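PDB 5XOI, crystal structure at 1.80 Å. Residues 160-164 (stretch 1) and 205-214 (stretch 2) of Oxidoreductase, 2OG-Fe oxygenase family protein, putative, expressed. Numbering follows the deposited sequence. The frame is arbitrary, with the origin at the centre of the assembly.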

# COMPACT_ATOMS: atom_id res chain seq x y z
N LEU A 160 -0.08 -5.50 7.02
CA LEU A 160 0.10 -5.94 8.40
C LEU A 160 -1.22 -6.44 8.96
O LEU A 160 -2.28 -5.86 8.67
N GLY A 161 -1.16 -7.48 9.78
CA GLY A 161 -2.37 -8.01 10.39
C GLY A 161 -2.97 -9.17 9.61
O GLY A 161 -2.24 -10.04 9.14
N ASP A 162 -4.29 -9.20 9.49
CA ASP A 162 -4.95 -10.25 8.72
C ASP A 162 -4.56 -10.19 7.24
O ASP A 162 -4.29 -9.12 6.68
N THR A 163 -4.57 -11.36 6.61
CA THR A 163 -4.24 -11.47 5.19
C THR A 163 -5.34 -10.86 4.33
O THR A 163 -6.53 -11.02 4.62
N ALA A 164 -4.93 -10.16 3.27
CA ALA A 164 -5.86 -9.67 2.25
C ALA A 164 -5.77 -10.53 1.01
O ALA A 164 -4.68 -10.95 0.62
N LYS A 205 -8.99 -12.16 5.21
CA LYS A 205 -9.09 -13.50 5.79
C LYS A 205 -9.09 -13.39 7.30
O LYS A 205 -8.07 -13.01 7.89
N PRO A 206 -10.19 -13.70 7.99
CA PRO A 206 -10.21 -13.48 9.44
C PRO A 206 -9.26 -14.42 10.15
O PRO A 206 -8.96 -15.53 9.69
N LYS A 207 -8.74 -13.94 11.28
CA LYS A 207 -7.94 -14.76 12.20
C LYS A 207 -6.67 -15.27 11.54
O LYS A 207 -6.25 -16.41 11.79
N THR A 208 -6.06 -14.46 10.68
CA THR A 208 -4.81 -14.86 10.05
C THR A 208 -3.61 -14.05 10.51
O THR A 208 -2.47 -14.45 10.24
N ALA A 209 -3.82 -12.95 11.24
CA ALA A 209 -2.72 -12.17 11.77
C ALA A 209 -1.86 -13.01 12.71
O ALA A 209 -2.40 -13.80 13.49
N PRO A 210 -0.54 -12.87 12.67
CA PRO A 210 0.31 -13.66 13.57
C PRO A 210 0.03 -13.33 15.03
O PRO A 210 -0.19 -12.17 15.40
N ASN A 211 0.03 -14.37 15.87
CA ASN A 211 -0.28 -14.19 17.28
C ASN A 211 0.69 -13.23 17.95
O ASN A 211 0.28 -12.40 18.77
N TRP A 212 1.98 -13.33 17.63
CA TRP A 212 2.95 -12.46 18.27
C TRP A 212 2.68 -10.99 17.95
O TRP A 212 2.87 -10.12 18.81
N LEU A 213 2.21 -10.70 16.74
CA LEU A 213 1.94 -9.31 16.39
C LEU A 213 0.68 -8.80 17.07
O LEU A 213 0.65 -7.69 17.60
N THR A 214 -0.39 -9.61 17.06
CA THR A 214 -1.60 -9.23 17.78
C THR A 214 -1.30 -8.97 19.24
O THR A 214 -1.81 -8.00 19.83

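The contact is organised by two polar side chains, Asp162 and Thr208, that satisfy backbone groups of the opposing stretch. Thr208, with chi1 p, points toward stretch 1, and its hydroxyl works in both directions: Thr208 OG1 accepts a hydrogen bond from Thr163 N at 2.8 Å and donates one to Lys205 O at 2.6 Å. A short hydroxyl side chain suits this relay, because one oxygen can accept a hydrogen bond while donating its own proton to another. Beside it, Thr163 O receives Lys205 N at 2.8 Å.

Asp162 starts sideways, but its m rotamer brings the carboxylate in against the turn. There Asp162 OD1 accepts hydrogen bonds from Thr208 N at 3.1 Å and from Ala209 N at 3.0 Å, a task suited to a negatively charged carboxylate oxygen, which can accept more than one hydrogen bond. The other carboxylate oxygen, Asp162 OD2, accepts a hydrogen bond from a water oxygen at 2.7 Å; that water's oxygen in turn accepts from Lys207 N at 2.9 Å, extending the aspartate's hold on the loop.

Packing completes the contact. Ala209 CB lies 3.4 Å from Gly161 C, a small methyl fitting close to bare backbone, while the backbone angles of Gly161 themselves call for glycine. Leu213 (t, p) points toward stretch 1 and sets its CD2 4.0 Å from Gly161 N. Thr163 CG2 (chi1 m) meets the aliphatic part of Lys205 at CD, 3.8 Å away, while the lysine's end leads away.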

# COMPACT_ATOMS: atom_id res chain seq x y z
CB LEU A 160 0.65 -4.82 9.30
CG LEU A 160 1.99 -4.17 8.94
CD1 LEU A 160 1.80 -3.04 7.93
CD2 LEU A 160 2.65 -3.63 10.19
CB ASP A 162 -6.46 -10.12 8.84
CG ASP A 162 -6.97 -10.50 10.22
OD1 ASP A 162 -6.34 -11.36 10.88
OD2 ASP A 162 -8.02 -9.95 10.62
CB THR A 163 -4.05 -12.94 4.84
OG1 THR A 163 -2.97 -13.47 5.61
CG2 THR A 163 -3.80 -13.14 3.33
CB ALA A 164 -5.55 -8.22 1.87
CB LYS A 205 -7.93 -14.39 5.33
CG LYS A 205 -7.84 -14.59 3.82
CD LYS A 205 -6.69 -15.54 3.47
CE LYS A 205 -6.68 -15.92 2.01
NZ LYS A 205 -7.98 -16.51 1.57
CB PRO A 206 -11.67 -13.74 9.83
CG PRO A 206 -12.29 -14.44 8.66
CD PRO A 206 -11.52 -14.04 7.45
CB LYS A 207 -8.75 -15.95 12.73
CG LYS A 207 -10.13 -15.59 13.19
CD LYS A 207 -10.09 -15.04 14.58
CE LYS A 207 -9.82 -16.14 15.60
NZ LYS A 207 -9.65 -15.52 16.93
CB THR A 208 -4.93 -14.77 8.51
OG1 THR A 208 -5.56 -13.54 8.13
CG2 THR A 208 -5.76 -15.94 7.99
CB ALA A 209 -3.24 -10.93 12.51
CB PRO A 210 1.73 -13.26 13.17
CG PRO A 210 1.60 -12.67 11.81
CD PRO A 210 0.25 -12.04 11.75
CB ASN A 211 -0.25 -15.54 17.99
CG ASN A 211 -0.57 -15.43 19.47
OD1 ASN A 211 0.28 -15.72 20.33
ND2 ASN A 211 -1.79 -15.02 19.79
CB TRP A 212 4.38 -12.85 17.86
CG TRP A 212 4.65 -12.71 16.40
CD1 TRP A 212 4.56 -13.68 15.45
CD2 TRP A 212 5.05 -11.52 15.71
NE1 TRP A 212 4.89 -13.18 14.22
CE2 TRP A 212 5.20 -11.85 14.35
CE3 TRP A 212 5.32 -10.20 16.12
CZ2 TRP A 212 5.58 -10.91 13.39
CZ3 TRP A 212 5.71 -9.28 15.16
CH2 TRP A 212 5.83 -9.64 13.81
CB LEU A 213 1.82 -9.18 14.87
CG LEU A 213 1.56 -7.76 14.37
CD1 LEU A 213 2.69 -6.84 14.84
CD2 LEU A 213 1.40 -7.73 12.86
CB THR A 214 -2.64 -10.35 17.64
OG1 THR A 214 -2.98 -10.51 16.26
CG2 THR A 214 -3.89 -10.01 18.45
O HOH W 1 -9.54 -11.33 12.38